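Local coordinates for protein mariner Mos1 transposase (Drosophila mauritiana, PDB 4MDA) that cuts the Mos1 transposon out of DNA and pastes it in elsewhere, this chain being the metal-dependent catalytic domain, at residues Glu17-Arg22 with Glu149-Ala154; Arg31-Asp36 with Val124-Asp129; Val75-Ser80 with Asp164-Ala169. The protein carries 1 engineered substitution. All coordinates share one frame; numbering follows the deposited sequence.

Contact 1. Residues Glu17-Arg22 with Glu149-Ala154; sequences EILLSR and EVLPHA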
loop_
_atom_site.group_PDB
_atom_site.type_symbol
_atom_site.label_atom_id
_atom_site.label_comp_id
_atom_site.label_asym_id
_atom_site.label_seq_id
_atom_site.Cartn_x
_atom_site.Cartn_y
_atom_site.Cartn_z
ATOM N N GLU A 17 -11.902 6.386 -13.207
ATOM C CA GLU A 17 -12.874 7.508 -13.383
ATOM C C GLU A 17 -13.498 7.983 -12.067
ATOM O O GLU A 17 -13.701 9.198 -11.859
ATOM C CB GLU A 17 -14.037 7.059 -14.302
ATOM C CG GLU A 17 -13.606 6.977 -15.748
ATOM C CD GLU A 17 -14.709 6.434 -16.685
ATOM O OE1 GLU A 17 -14.654 6.766 -17.890
ATOM O OE2 GLU A 17 -15.599 5.669 -16.245
ATOM N N ILE A 18 -13.812 7.012 -11.220
ATOM C CA ILE A 18 -14.514 7.248 -9.944
ATOM C C ILE A 18 -13.551 8.017 -9.013
ATOM O O ILE A 18 -13.891 9.077 -8.437
ATOM C CB ILE A 18 -14.973 5.953 -9.274
ATOM C CG1 ILE A 18 -16.131 5.309 -10.047
ATOM C CG2 ILE A 18 -15.406 6.189 -7.824
ATOM C CD1 ILE A 18 -16.582 4.033 -9.404
ATOM N N LEU A 19 -12.316 7.509 -8.929
ATOM C CA LEU A 19 -11.322 8.132 -8.014
ATOM C C LEU A 19 -10.992 9.547 -8.502
ATOM O O LEU A 19 -10.935 10.541 -7.731
ATOM C CB LEU A 19 -10.091 7.259 -7.901
ATOM C CG LEU A 19 -10.349 5.942 -7.191
ATOM C CD1 LEU A 19 -9.121 5.038 -7.354
ATOM C CD2 LEU A 19 -10.678 6.204 -5.735
ATOM N N LEU A 20 -10.835 9.691 -9.815
ATOM C CA LEU A 20 -10.483 10.975 -10.375
ATOM C C LEU A 20 -11.566 12.006 -10.251
ATOM O O LEU A 20 -11.289 13.163 -9.917
ATOM C CB LEU A 20 -10.183 10.801 -11.875
ATOM C CG LEU A 20 -9.471 11.980 -12.475
ATOM C CD1 LEU A 20 -8.110 12.251 -11.825
ATOM C CD2 LEU A 20 -9.327 11.623 -13.976
ATOM N N SER A 21 -12.809 11.586 -10.420
ATOM C CA SER A 21 -13.885 12.562 -10.316
ATOM C C SER A 21 -14.040 12.987 -8.866
ATOM O O SER A 21 -14.270 14.192 -8.606
ATOM C CB SER A 21 -15.186 12.090 -10.945
ATOM O OG SER A 21 -15.716 10.963 -10.311
ATOM N N ARG A 22 -13.847 12.033 -7.937
ATOM C CA ARG A 22 -13.883 12.393 -6.506
ATOM C C ARG A 22 -12.800 13.401 -6.247
ATOM O O ARG A 22 -13.034 14.442 -5.592
ATOM C CB ARG A 22 -13.684 11.177 -5.605
ATOM C CG ARG A 22 -13.674 11.578 -4.111
ATOM C CD ARG A 22 -13.625 10.348 -3.304
ATOM N NE ARG A 22 -13.448 10.648 -1.870
ATOM C CZ ARG A 22 -13.492 9.721 -0.917
ATOM N NH1 ARG A 22 -13.668 8.450 -1.247
ATOM N NH2 ARG A 22 -13.358 10.060 0.361
ATOM N N GLU A 149 -12.448 4.299 5.420
ATOM C CA GLU A 149 -13.031 4.223 4.064
ATOM C C GLU A 149 -12.118 3.356 3.172
ATOM O O GLU A 149 -10.920 3.662 3.010
ATOM C CB GLU A 149 -13.196 5.609 3.494
ATOM C CG GLU A 149 -14.038 5.532 2.262
ATOM C CD GLU A 149 -14.206 6.837 1.538
ATOM O OE1 GLU A 149 -14.808 6.757 0.434
ATOM O OE2 GLU A 149 -13.707 7.878 1.995
ATOM N N VAL A 150 -12.644 2.293 2.557
ATOM C CA VAL A 150 -11.777 1.447 1.741
ATOM C C VAL A 150 -11.978 1.839 0.286
ATOM O O VAL A 150 -13.109 1.747 -0.244
ATOM C CB VAL A 150 -12.134 -0.054 1.976
ATOM C CG1 VAL A 150 -11.284 -0.991 1.115
ATOM C CG2 VAL A 150 -11.967 -0.390 3.455
ATOM N N LEU A 151 -10.914 2.274 -0.353
ATOM C CA LEU A 151 -10.944 2.687 -1.742
ATOM C C LEU A 151 -11.054 1.491 -2.626
ATOM O O LEU A 151 -10.493 0.449 -2.329
ATOM C CB LEU A 151 -9.636 3.426 -2.075
ATOM C CG LEU A 151 -9.489 4.828 -1.616
ATOM C CD1 LEU A 151 -8.236 5.400 -2.297
ATOM C CD2 LEU A 151 -10.691 5.768 -1.940
ATOM N N PRO A 152 -11.751 1.632 -3.793
ATOM C CA PRO A 152 -11.684 0.562 -4.775
ATOM C C PRO A 152 -10.337 0.408 -5.373
ATOM O O PRO A 152 -9.597 1.381 -5.487
ATOM C CB PRO A 152 -12.662 1.014 -5.852
ATOM C CG PRO A 152 -12.746 2.490 -5.739
ATOM C CD PRO A 152 -12.492 2.808 -4.260
ATOM N N HIS A 153 -10.010 -0.819 -5.698
ATOM C CA HIS A 153 -8.763 -1.148 -6.383
ATOM C C HIS A 153 -8.955 -2.354 -7.318
ATOM O O HIS A 153 -9.419 -3.432 -6.869
ATOM C CB HIS A 153 -7.696 -1.468 -5.366
ATOM C CG HIS A 153 -6.333 -1.552 -5.946
ATOM N ND1 HIS A 153 -5.659 -0.443 -6.387
ATOM C CD2 HIS A 153 -5.536 -2.601 -6.193
ATOM C CE1 HIS A 153 -4.499 -0.803 -6.888
ATOM N NE2 HIS A 153 -4.397 -2.115 -6.769
ATOM N N ALA A 154 -8.566 -2.156 -8.582
ATOM C CA ALA A 154 -8.632 -3.199 -9.614
ATOM C C ALA A 154 -7.577 -4.254 -9.566
ATOM O O ALA A 154 -6.402 -4.012 -9.285
ATOM C CB ALA A 154 -8.618 -2.527 -11.000
#

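Contact 2. Residues Arg31-Asp36 with Val124-Asp129; sequences RIVTGD and VIFLHD. With MN (manganese (II) ion), chain B; MN (manganese (II) ion), chain C; RLT (N-(4-fluorobenzyl)-5-hydroxy-1-methyl-2-(1-methyl-1-{[(5-methyl-1,3,4-oxadiazol-2-yl)carbonyl]amino}ethyl)-6-oxo-1,6-di hydropyrimidine-4-carboxamide), chain D.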
loop_
_atom_site.group_PDB
_atom_site.type_symbol
_atom_site.label_atom_id
_atom_site.label_comp_id
_atom_site.label_asym_id
_atom_site.label_seq_id
_atom_site.Cartn_x
_atom_site.Cartn_y
_atom_site.Cartn_z
ATOM N N ARG A 31 -5.353 11.965 3.284
ATOM C CA ARG A 31 -5.974 11.063 4.221
ATOM C C ARG A 31 -5.746 9.614 3.850
ATOM O O ARG A 31 -6.245 8.694 4.514
ATOM C CB ARG A 31 -7.467 11.325 4.340
ATOM C CG ARG A 31 -7.812 12.664 4.940
ATOM C CD ARG A 31 -7.489 12.754 6.415
ATOM N NE ARG A 31 -7.313 14.145 6.885
ATOM C CZ ARG A 31 -6.194 14.614 7.424
ATOM N NH1 ARG A 31 -5.075 13.871 7.513
ATOM N NH2 ARG A 31 -6.183 15.848 7.827
ATOM N N ILE A 32 -4.984 9.371 2.809
ATOM C CA ILE A 32 -4.793 7.948 2.384
ATOM C C ILE A 32 -3.654 7.300 3.201
ATOM O O ILE A 32 -2.555 7.859 3.363
ATOM C CB ILE A 32 -4.367 7.870 0.904
ATOM C CG1 ILE A 32 -5.513 8.368 0.032
ATOM C CG2 ILE A 32 -3.874 6.488 0.533
ATOM C CD1 ILE A 32 -5.206 8.446 -1.458
ATOM N N VAL A 33 -3.932 6.096 3.676
ATOM C CA VAL A 33 -2.985 5.201 4.227
ATOM C C VAL A 33 -3.016 3.989 3.311
ATOM O O VAL A 33 -4.082 3.488 2.978
ATOM C CB VAL A 33 -3.414 4.782 5.649
ATOM C CG1 VAL A 33 -2.554 3.658 6.228
ATOM C CG2 VAL A 33 -3.465 5.963 6.623
ATOM N N THR A 34 -1.845 3.553 2.910
ATOM C CA THR A 34 -1.788 2.493 1.902
ATOM C C THR A 34 -0.761 1.450 2.309
ATOM O O THR A 34 0.197 1.749 3.056
ATOM C CB THR A 34 -1.567 3.099 0.504
ATOM O OG1 THR A 34 -1.733 2.076 -0.503
ATOM C CG2 THR A 34 -0.146 3.650 0.326
ATOM N N GLY A 35 -0.831 0.253 1.741
ATOM C CA GLY A 35 0.164 -0.760 2.131
ATOM C C GLY A 35 0.080 -1.972 1.254
ATOM O O GLY A 35 -0.868 -2.131 0.526
ATOM N N ASP A 36 1.086 -2.828 1.397
ATOM C CA ASP A 36 1.160 -4.050 0.582
ATOM C C ASP A 36 2.301 -4.904 1.147
ATOM O O ASP A 36 3.122 -4.423 1.933
ATOM C CB ASP A 36 1.518 -3.636 -0.832
ATOM C CG ASP A 36 1.347 -4.710 -1.837
ATOM O OD1 ASP A 36 0.361 -5.502 -1.733
ATOM O OD2 ASP A 36 2.188 -4.656 -2.790
ATOM N N VAL A 124 -9.599 7.922 8.186
ATOM C CA VAL A 124 -8.624 7.233 7.353
ATOM C C VAL A 124 -9.239 6.734 6.049
ATOM O O VAL A 124 -10.294 6.144 6.077
ATOM C CB VAL A 124 -8.025 6.019 8.069
ATOM C CG1 VAL A 124 -7.240 5.153 7.130
ATOM C CG2 VAL A 124 -7.223 6.523 9.262
ATOM N N ILE A 125 -8.539 6.934 4.950
ATOM C CA ILE A 125 -8.913 6.335 3.669
ATOM C C ILE A 125 -7.826 5.278 3.373
ATOM O O ILE A 125 -6.671 5.599 3.135
ATOM C CB ILE A 125 -9.012 7.392 2.576
ATOM C CG1 ILE A 125 -10.107 8.418 2.938
ATOM C CG2 ILE A 125 -9.223 6.836 1.201
ATOM C CD1 ILE A 125 -10.095 9.584 2.057
ATOM N N PHE A 126 -8.268 4.050 3.214
ATOM C CA PHE A 126 -7.359 2.917 3.181
ATOM C C PHE A 126 -7.294 2.347 1.778
ATOM O O PHE A 126 -8.320 2.095 1.185
ATOM C CB PHE A 126 -7.860 1.888 4.177
ATOM C CG PHE A 126 -6.874 0.794 4.482
ATOM C CD1 PHE A 126 -5.643 1.070 4.980
ATOM C CD2 PHE A 126 -7.151 -0.540 4.160
ATOM C CE1 PHE A 126 -4.749 0.090 5.333
ATOM C CE2 PHE A 126 -6.259 -1.541 4.549
ATOM C CZ PHE A 126 -5.039 -1.218 5.094
ATOM N N LEU A 127 -6.072 2.221 1.278
ATOM C CA LEU A 127 -5.862 1.699 -0.075
ATOM C C LEU A 127 -5.003 0.468 0.029
ATOM O O LEU A 127 -3.796 0.550 0.390
ATOM C CB LEU A 127 -5.195 2.763 -0.904
ATOM C CG LEU A 127 -4.798 2.402 -2.363
ATOM C CD1 LEU A 127 -6.071 1.971 -3.030
ATOM C CD2 LEU A 127 -4.196 3.632 -3.001
ATOM N N HIS A 128 -5.612 -0.682 -0.235
ATOM C CA HIS A 128 -4.885 -1.947 -0.326
ATOM C C HIS A 128 -5.448 -2.761 -1.448
ATOM O O HIS A 128 -6.492 -2.413 -2.009
ATOM C CB HIS A 128 -4.934 -2.757 1.010
ATOM C CG HIS A 128 -6.261 -3.249 1.428
ATOM N ND1 HIS A 128 -6.402 -4.126 2.473
ATOM C CD2 HIS A 128 -7.523 -2.944 1.031
ATOM C CE1 HIS A 128 -7.672 -4.427 2.630
ATOM N NE2 HIS A 128 -8.383 -3.693 1.798
ATOM N N ASP A 129 -4.674 -3.746 -1.863
ATOM C CA ASP A 129 -5.195 -4.543 -2.978
ATOM C C ASP A 129 -6.167 -5.603 -2.520
ATOM O O ASP A 129 -6.441 -5.817 -1.314
ATOM C CB ASP A 129 -4.027 -5.009 -3.863
ATOM C CG ASP A 129 -3.079 -5.969 -3.210
ATOM O OD1 ASP A 129 -3.520 -6.801 -2.430
ATOM O OD2 ASP A 129 -1.863 -5.939 -3.536
HETATM MN MN MN B . -0.093 -7.227 -3.031
HETATM MN MN MN C . 2.694 -5.448 -4.683
HETATM C CAA RLT D . -5.953 -9.709 -9.279
HETATM C CAB RLT D . 3.138 -7.273 -8.937
HETATM C CAC RLT D . 1.331 -8.778 -10.847
HETATM C CAD RLT D . 2.114 -10.831 -9.405
HETATM O OAE RLT D . -0.939 -8.818 -4.227
HETATM O OAF RLT D . -1.508 -8.246 -9.847
HETATM O OAG RLT D . 2.911 -6.285 -6.771
HETATM O OAH RLT D . 1.082 -6.820 -4.798
HETATM F FAI RLT D . -7.575 -10.181 -7.103
HETATM C CAJ RLT D . -5.674 -9.435 -5.935
HETATM C CAK RLT D . -5.700 -11.644 -6.828
HETATM C CAL RLT D . -4.405 -9.676 -5.412
HETATM C CAM RLT D . -4.430 -11.884 -6.336
HETATM C CAN RLT D . -2.392 -11.121 -5.077
HETATM N NAO RLT D . -4.254 -11.745 -9.522
HETATM N NAP RLT D . -2.855 -11.664 -9.658
HETATM N NAQ RLT D . 0.200 -9.277 -7.468
HETATM N NAR RLT D . -1.411 -10.332 -5.878
HETATM N NAS RLT D . -0.253 -10.254 -9.636
HETATM O OAT RLT D . -3.718 -9.557 -9.516
HETATM C CAU RLT D . -0.830 -9.243 -5.354
HETATM C CAV RLT D . -1.382 -9.497 -9.722
HETATM C CAW RLT D . -4.686 -10.469 -9.421
HETATM C CAX RLT D . -6.343 -10.435 -6.616
HETATM C CAY RLT D . -3.766 -10.896 -5.615
HETATM C CAZ RLT D . 1.010 -7.563 -5.904
HETATM C CBA RLT D . -2.608 -10.323 -9.632
HETATM C CBB RLT D . 0.156 -8.689 -6.231
HETATM C CBC RLT D . 1.100 -8.961 -8.448
HETATM C CBD RLT D . 1.999 -7.194 -6.925
HETATM N NBE RLT D . 2.026 -7.899 -8.115
HETATM C CBF RLT D . 1.076 -9.838 -9.810
HETATM O O HOH W 1 -2.008 -4.383 -0.692
HETATM O O HOH W 2 -1.284 -8.101 -1.464
HETATM O O HOH W 3 1.623 -8.390 -2.284
HETATM O O HOH W 4 4.338 -6.540 -3.832
#

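Contact 3. Residues Val75-Ser80 with Asp164-Ala169; sequences VWWDQS and DYHLFA. With MN (manganese (II) ion), chain C; RLT (N-(4-fluorobenzyl)-5-hydroxy-1-methyl-2-(1-methyl-1-{[(5-methyl-1,3,4-oxadiazol-2-yl)carbonyl]amino}ethyl)-6-oxo-1,6-di hydropyrimidine-4-carboxamide), chain D.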
loop_
_atom_site.group_PDB
_atom_site.type_symbol
_atom_site.label_atom_id
_atom_site.label_comp_id
_atom_site.label_asym_id
_atom_site.label_seq_id
_atom_site.Cartn_x
_atom_site.Cartn_y
_atom_site.Cartn_z
ATOM N N VAL A 75 3.896 -3.635 4.890
ATOM C CA VAL A 75 4.221 -2.271 5.292
ATOM C C VAL A 75 3.066 -1.364 4.954
ATOM O O VAL A 75 2.418 -1.520 3.883
ATOM C CB VAL A 75 5.536 -1.721 4.628
ATOM C CG1 VAL A 75 5.469 -1.867 3.077
ATOM C CG2 VAL A 75 5.902 -0.318 5.058
ATOM N N TRP A 76 2.850 -0.361 5.779
ATOM C CA TRP A 76 1.804 0.643 5.546
ATOM C C TRP A 76 2.347 2.018 5.736
ATOM O O TRP A 76 3.162 2.252 6.643
ATOM C CB TRP A 76 0.583 0.473 6.465
ATOM C CG TRP A 76 -0.067 -0.874 6.326
ATOM C CD1 TRP A 76 -1.082 -1.202 5.480
ATOM C CD2 TRP A 76 0.349 -2.102 6.935
ATOM N NE1 TRP A 76 -1.382 -2.536 5.575
ATOM C CE2 TRP A 76 -0.528 -3.110 6.479
ATOM C CE3 TRP A 76 1.398 -2.465 7.835
ATOM C CZ2 TRP A 76 -0.390 -4.463 6.860
ATOM C CZ3 TRP A 76 1.484 -3.796 8.229
ATOM C CH2 TRP A 76 0.611 -4.761 7.749
ATOM N N TRP A 77 1.871 2.961 4.941
ATOM C CA TRP A 77 2.501 4.279 4.913
ATOM C C TRP A 77 1.578 5.314 4.392
ATOM O O TRP A 77 0.538 4.990 3.800
ATOM C CB TRP A 77 3.794 4.248 4.085
ATOM C CG TRP A 77 3.651 3.810 2.641
ATOM C CD1 TRP A 77 3.417 2.567 2.222
ATOM C CD2 TRP A 77 3.794 4.626 1.454
ATOM N NE1 TRP A 77 3.415 2.518 0.847
ATOM C CE2 TRP A 77 3.634 3.786 0.358
ATOM C CE3 TRP A 77 4.022 5.993 1.238
ATOM C CZ2 TRP A 77 3.663 4.270 -0.978
ATOM C CZ3 TRP A 77 4.135 6.452 -0.064
ATOM C CH2 TRP A 77 3.975 5.580 -1.148
ATOM N N ASP A 78 1.920 6.570 4.594
ATOM C CA ASP A 78 1.161 7.685 4.054
ATOM C C ASP A 78 2.123 8.754 3.567
ATOM O O ASP A 78 3.339 8.525 3.368
ATOM C CB ASP A 78 0.116 8.240 5.015
ATOM C CG ASP A 78 0.752 8.933 6.236
ATOM O OD1 ASP A 78 2.005 9.049 6.295
ATOM O OD2 ASP A 78 -0.036 9.487 7.064
ATOM N N GLN A 79 1.608 9.955 3.258
ATOM C CA GLN A 79 2.444 10.942 2.644
ATOM C C GLN A 79 3.557 11.477 3.569
ATOM O O GLN A 79 4.422 12.202 3.071
ATOM C CB GLN A 79 1.602 12.138 2.188
ATOM C CG GLN A 79 0.950 12.896 3.309
ATOM C CD GLN A 79 0.298 14.153 2.788
ATOM O OE1 GLN A 79 -0.445 14.110 1.808
ATOM N NE2 GLN A 79 0.543 15.248 3.445
ATOM N N SER A 80 3.493 11.105 4.844
ATOM C CA SER A 80 4.493 11.538 5.834
ATOM C C SER A 80 5.535 10.505 6.149
ATOM O O SER A 80 6.467 10.798 6.928
ATOM C CB SER A 80 3.758 11.950 7.121
ATOM O OG SER A 80 2.924 13.101 6.865
ATOM N N ASP A 164 3.600 -0.320 -4.830
ATOM C CA ASP A 164 4.261 -0.994 -5.948
ATOM C C ASP A 164 4.968 0.004 -6.852
ATOM O O ASP A 164 6.191 -0.146 -7.080
ATOM C CB ASP A 164 3.263 -1.893 -6.675
ATOM C CG ASP A 164 2.921 -3.145 -5.881
ATOM O OD1 ASP A 164 3.861 -3.796 -5.359
ATOM O OD2 ASP A 164 1.724 -3.514 -5.761
ATOM N N TYR A 165 4.307 1.021 -7.311
ATOM C CA TYR A 165 4.948 1.881 -8.355
ATOM C C TYR A 165 5.913 2.854 -7.762
ATOM O O TYR A 165 6.780 3.331 -8.466
ATOM C CB TYR A 165 3.877 2.593 -9.186
ATOM C CG TYR A 165 3.084 3.707 -8.496
ATOM C CD1 TYR A 165 3.664 4.884 -8.084
ATOM C CD2 TYR A 165 1.717 3.558 -8.262
ATOM C CE1 TYR A 165 2.931 5.870 -7.468
ATOM C CE2 TYR A 165 0.985 4.541 -7.654
ATOM C CZ TYR A 165 1.562 5.723 -7.291
ATOM O OH TYR A 165 0.875 6.729 -6.682
ATOM N N HIS A 166 5.848 3.081 -6.462
ATOM C CA HIS A 166 6.718 4.062 -5.805
ATOM C C HIS A 166 7.668 3.428 -4.772
ATOM O O HIS A 166 8.913 3.439 -4.928
ATOM C CB HIS A 166 5.906 5.209 -5.232
ATOM C CG HIS A 166 6.727 6.329 -4.768
ATOM N ND1 HIS A 166 7.286 7.245 -5.631
ATOM C CD2 HIS A 166 7.172 6.648 -3.540
ATOM C CE1 HIS A 166 7.971 8.133 -4.934
ATOM N NE2 HIS A 166 7.952 7.762 -3.674
ATOM N N LEU A 167 7.081 2.856 -3.726
ATOM C CA LEU A 167 7.895 2.385 -2.589
ATOM C C LEU A 167 8.771 1.204 -2.911
ATOM O O LEU A 167 9.992 1.236 -2.782
ATOM C CB LEU A 167 7.006 2.078 -1.365
ATOM C CG LEU A 167 7.773 1.736 -0.079
ATOM C CD1 LEU A 167 8.553 2.898 0.399
ATOM C CD2 LEU A 167 6.758 1.244 0.969
ATOM N N PHE A 168 8.159 0.143 -3.380
ATOM C CA PHE A 168 8.877 -1.097 -3.717
ATOM C C PHE A 168 9.692 -0.966 -5.002
ATOM O O PHE A 168 10.660 -1.643 -5.133
ATOM C CB PHE A 168 7.957 -2.290 -3.854
ATOM C CG PHE A 168 7.182 -2.675 -2.593
ATOM C CD1 PHE A 168 7.725 -2.471 -1.316
ATOM C CD2 PHE A 168 5.961 -3.350 -2.669
ATOM C CE1 PHE A 168 7.001 -2.814 -0.172
ATOM C CE2 PHE A 168 5.265 -3.732 -1.514
ATOM C CZ PHE A 168 5.820 -3.485 -0.243
ATOM N N ALA A 169 9.276 -0.122 -5.951
ATOM C CA ALA A 169 10.068 0.183 -7.153
ATOM C C ALA A 169 11.449 0.749 -6.692
ATOM O O ALA A 169 12.519 0.238 -7.079
ATOM C CB ALA A 169 9.326 1.190 -8.024
HETATM MN MN MN C . 2.694 -5.448 -4.683
HETATM C CAA RLT D . -5.953 -9.709 -9.279
HETATM C CAB RLT D . 3.138 -7.273 -8.937
HETATM C CAC RLT D . 1.331 -8.778 -10.847
HETATM C CAD RLT D . 2.114 -10.831 -9.405
HETATM O OAE RLT D . -0.939 -8.818 -4.227
HETATM O OAF RLT D . -1.508 -8.246 -9.847
HETATM O OAG RLT D . 2.911 -6.285 -6.771
HETATM O OAH RLT D . 1.082 -6.820 -4.798
HETATM F FAI RLT D . -7.575 -10.181 -7.103
HETATM C CAJ RLT D . -5.674 -9.435 -5.935
HETATM C CAK RLT D . -5.700 -11.644 -6.828
HETATM C CAL RLT D . -4.405 -9.676 -5.412
HETATM C CAM RLT D . -4.430 -11.884 -6.336
HETATM C CAN RLT D . -2.392 -11.121 -5.077
HETATM N NAO RLT D . -4.254 -11.745 -9.522
HETATM N NAP RLT D . -2.855 -11.664 -9.658
HETATM N NAQ RLT D . 0.200 -9.277 -7.468
HETATM N NAR RLT D . -1.411 -10.332 -5.878
HETATM N NAS RLT D . -0.253 -10.254 -9.636
HETATM O OAT RLT D . -3.718 -9.557 -9.516
HETATM C CAU RLT D . -0.830 -9.243 -5.354
HETATM C CAV RLT D . -1.382 -9.497 -9.722
HETATM C CAW RLT D . -4.686 -10.469 -9.421
HETATM C CAX RLT D . -6.343 -10.435 -6.616
HETATM C CAY RLT D . -3.766 -10.896 -5.615
HETATM C CAZ RLT D . 1.010 -7.563 -5.904
HETATM C CBA RLT D . -2.608 -10.323 -9.632
HETATM C CBB RLT D . 0.156 -8.689 -6.231
HETATM C CBC RLT D . 1.100 -8.961 -8.448
HETATM C CBD RLT D . 1.999 -7.194 -6.925
HETATM N NBE RLT D . 2.026 -7.899 -8.115
HETATM C CBF RLT D . 1.076 -9.838 -9.810
HETATM O O HOH W 4 4.338 -6.540 -3.832
#

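Contact 1. Residues Glu17-Arg22 with Glu149-Ala154
Arg22 and Glu149 meet end-on in a two-pronged salt bridge, NH1 bonding to one carboxylate oxygen and NH2 to the other. The straighter bond runs from Arg22 NH2 to Glu149 OE2, 2.7 Å at 164°; it lies in the guanidinium plane and uses the syn lone pair of the oxygen. Its companion, Arg22 NH1 to Glu149 OE1, is 2.6 Å long but more bent. The two planes are turned 25° against each other, in keeping with OE1 sitting out of the guanidinium plane while OE2 lies in it. Both chains are drawn out to bridge the gap from opposite directions, Arg22 with CG anti to the backbone N (chi1 178°) and the rest extended as far as NE, Glu149 likewise extended beyond CG.

Beside this polar pair lies an apolar patch. Leu19 CD2 touches Leu151 CD2 at 3.8 Å, the two side chains crossing at a slant, and it also reaches Pro152 CD at 4.1 Å. Leu151 CD2 in turn sits 4.1 Å from Arg22 NH1, linking the patch to the salt bridge. The backbones stay well apart, 8.2 Å between the CA atoms of Leu19 and Pro152, and no backbone-to-backbone hydrogen bond crosses between them; side chains carry most of the contact, which buries 240 Å².

Further out, Phe28 makes a cation-pi contact with Arg22, and Trp213 of helix 209-218 packs on Leu19. Backbone hydrogen bonds between Glu149 and both Val124 and Phe126 anchor the other partner in the sheet. Helix 6-25 is thereby fastened to the edge strand 149-150 and the loop after it, at the rim of the mixed five-stranded sheet of an RNase H-like transposase domain.

Contact 2. Residues Arg31-Asp36 with Val124-Asp129
Strands 32-36 and 125-127 run parallel, their axes 4.6 Å apart at closest and 23° from alignment, with Ile32, Val33 and Thr34 paired to Ile125, Phe126 and Leu127. This is a parallel pair of the RNase H-like sheet, and it delivers two aspartates of the DDD triad of mariner transposases. The ladder is regular: Ile125 N bonds to Arg31 O, Val33 N to Ile125 O and Leu127 N to Val33 O, each close to straight. On one face, Val33 CG2 packs against Val124 CG1 at 3.9 Å; on the other, Ile32 CG1 and Ile125 CG2 meet side by side across the strands, 4.2 Å apart.

Leu127 O takes two donors. Gly35 N approaches nearly in line with the C=O bond at a long 3.3 Å, whereas Thr34 OG1 donates from above the carbonyl plane at 2.7 Å. The hydroxyl gets there because chi1 of -171° places OG1 anti to the backbone N, alongside Leu127. With a valine at Thr34, Leu127 O would probably lose the shorter of its two hydrogen bonds and keep the long one from Gly35 N, and the end of the ladder before the metal site would be held less firmly.

Beyond the ladder, a water accepts from Asp129 N and donates to Gly35 O and Asp36 OD1, spanning the diverging ends. The carboxylates of Asp36 and Asp129 stand almost perpendicular, at 85°. Asp36 OD1 and Asp129 OD2 approach to 2.9 Å without a hydrogen bond, since both bind one manganese, each at 2.2 Å, while Asp36 OD2 turns to the second manganese at 2.1 Å.

Contact 3. Residues Val75-Ser80 with Asp164-Ala169
Trp77 NE1 is hydrogen-bonded to Ser163 OG, while the methyl CD2 of Leu167 lies over the indole, 3.6 Å from that nitrogen. The methyl makes a CH-pi contact with the five-membered ring, 3.9 Å from its centroid and 26° off the normal, so it lies over the face, displaced toward the rim. Leu167 has CG anti to its backbone N (chi1 -173°), which, with chi2, sets CD2 against the indole. The same methyl touches Val75 CG1 at 4.0 Å and thus bridges two residues that point to the same side of the sheet. At the far end of the indole, Trp77 CH2 meets His166 CD2 at 4.1 Å, the side chains roughly at right angles; the ring nitrogen ND1 of His166 is engaged with Lys208.

No hydrogen bond joins the two segments. Helix 164-169 packs on strand 75-78 with axes 11.3 Å apart and a crossing angle of 117°, the helix-over-sheet layering of the RNase H-like fold, in which this helix brings the third aspartate to the catalytic centre. At 164-168 the helix opens into a wider pi-type turn.

Val75 CG1 also abuts Phe168 CZ at 3.7 Å, meeting that ring obliquely. Asp164 holds one manganese with both oxygens, unevenly, at 2.1 Å for OD1 and 2.4 Å for OD2; Asp36 OD2, two oxygens of the inhibitor raltegravir (OAG and OAH) and a water complete the six-fold shell. Asp164 OD1 lies in the plane of the Phe168 ring, at its edge, and Asp36 also touches this phenylalanine.

Overall arrangement
All three contacts reach the same mixed sheet, ordered 81-87, 70-78, 32-41, 125-127, 149-150. Contact 2 joins the central strand 32-41 to its parallel neighbour 125-127; contact 1 lies where helix 6-25 meets the edge strand, and contact 3 where helix 162-175 covers strand 70-78. The centres of contacts 1 and 2 are about 11 Å apart. Those of contacts 2 and 3 are about 10 Å apart. Contacts 1 and 3 do not touch. Along the chain, contact 2 falls between the two segments of contact 1, whereas contact 3 alternates with both. Backbone bonds such as Thr34 O to Trp77 N and Glu149 O to Phe126 N tie the three together, and contacts 2 and 3 converge on the manganese pair and its bound inhibitor.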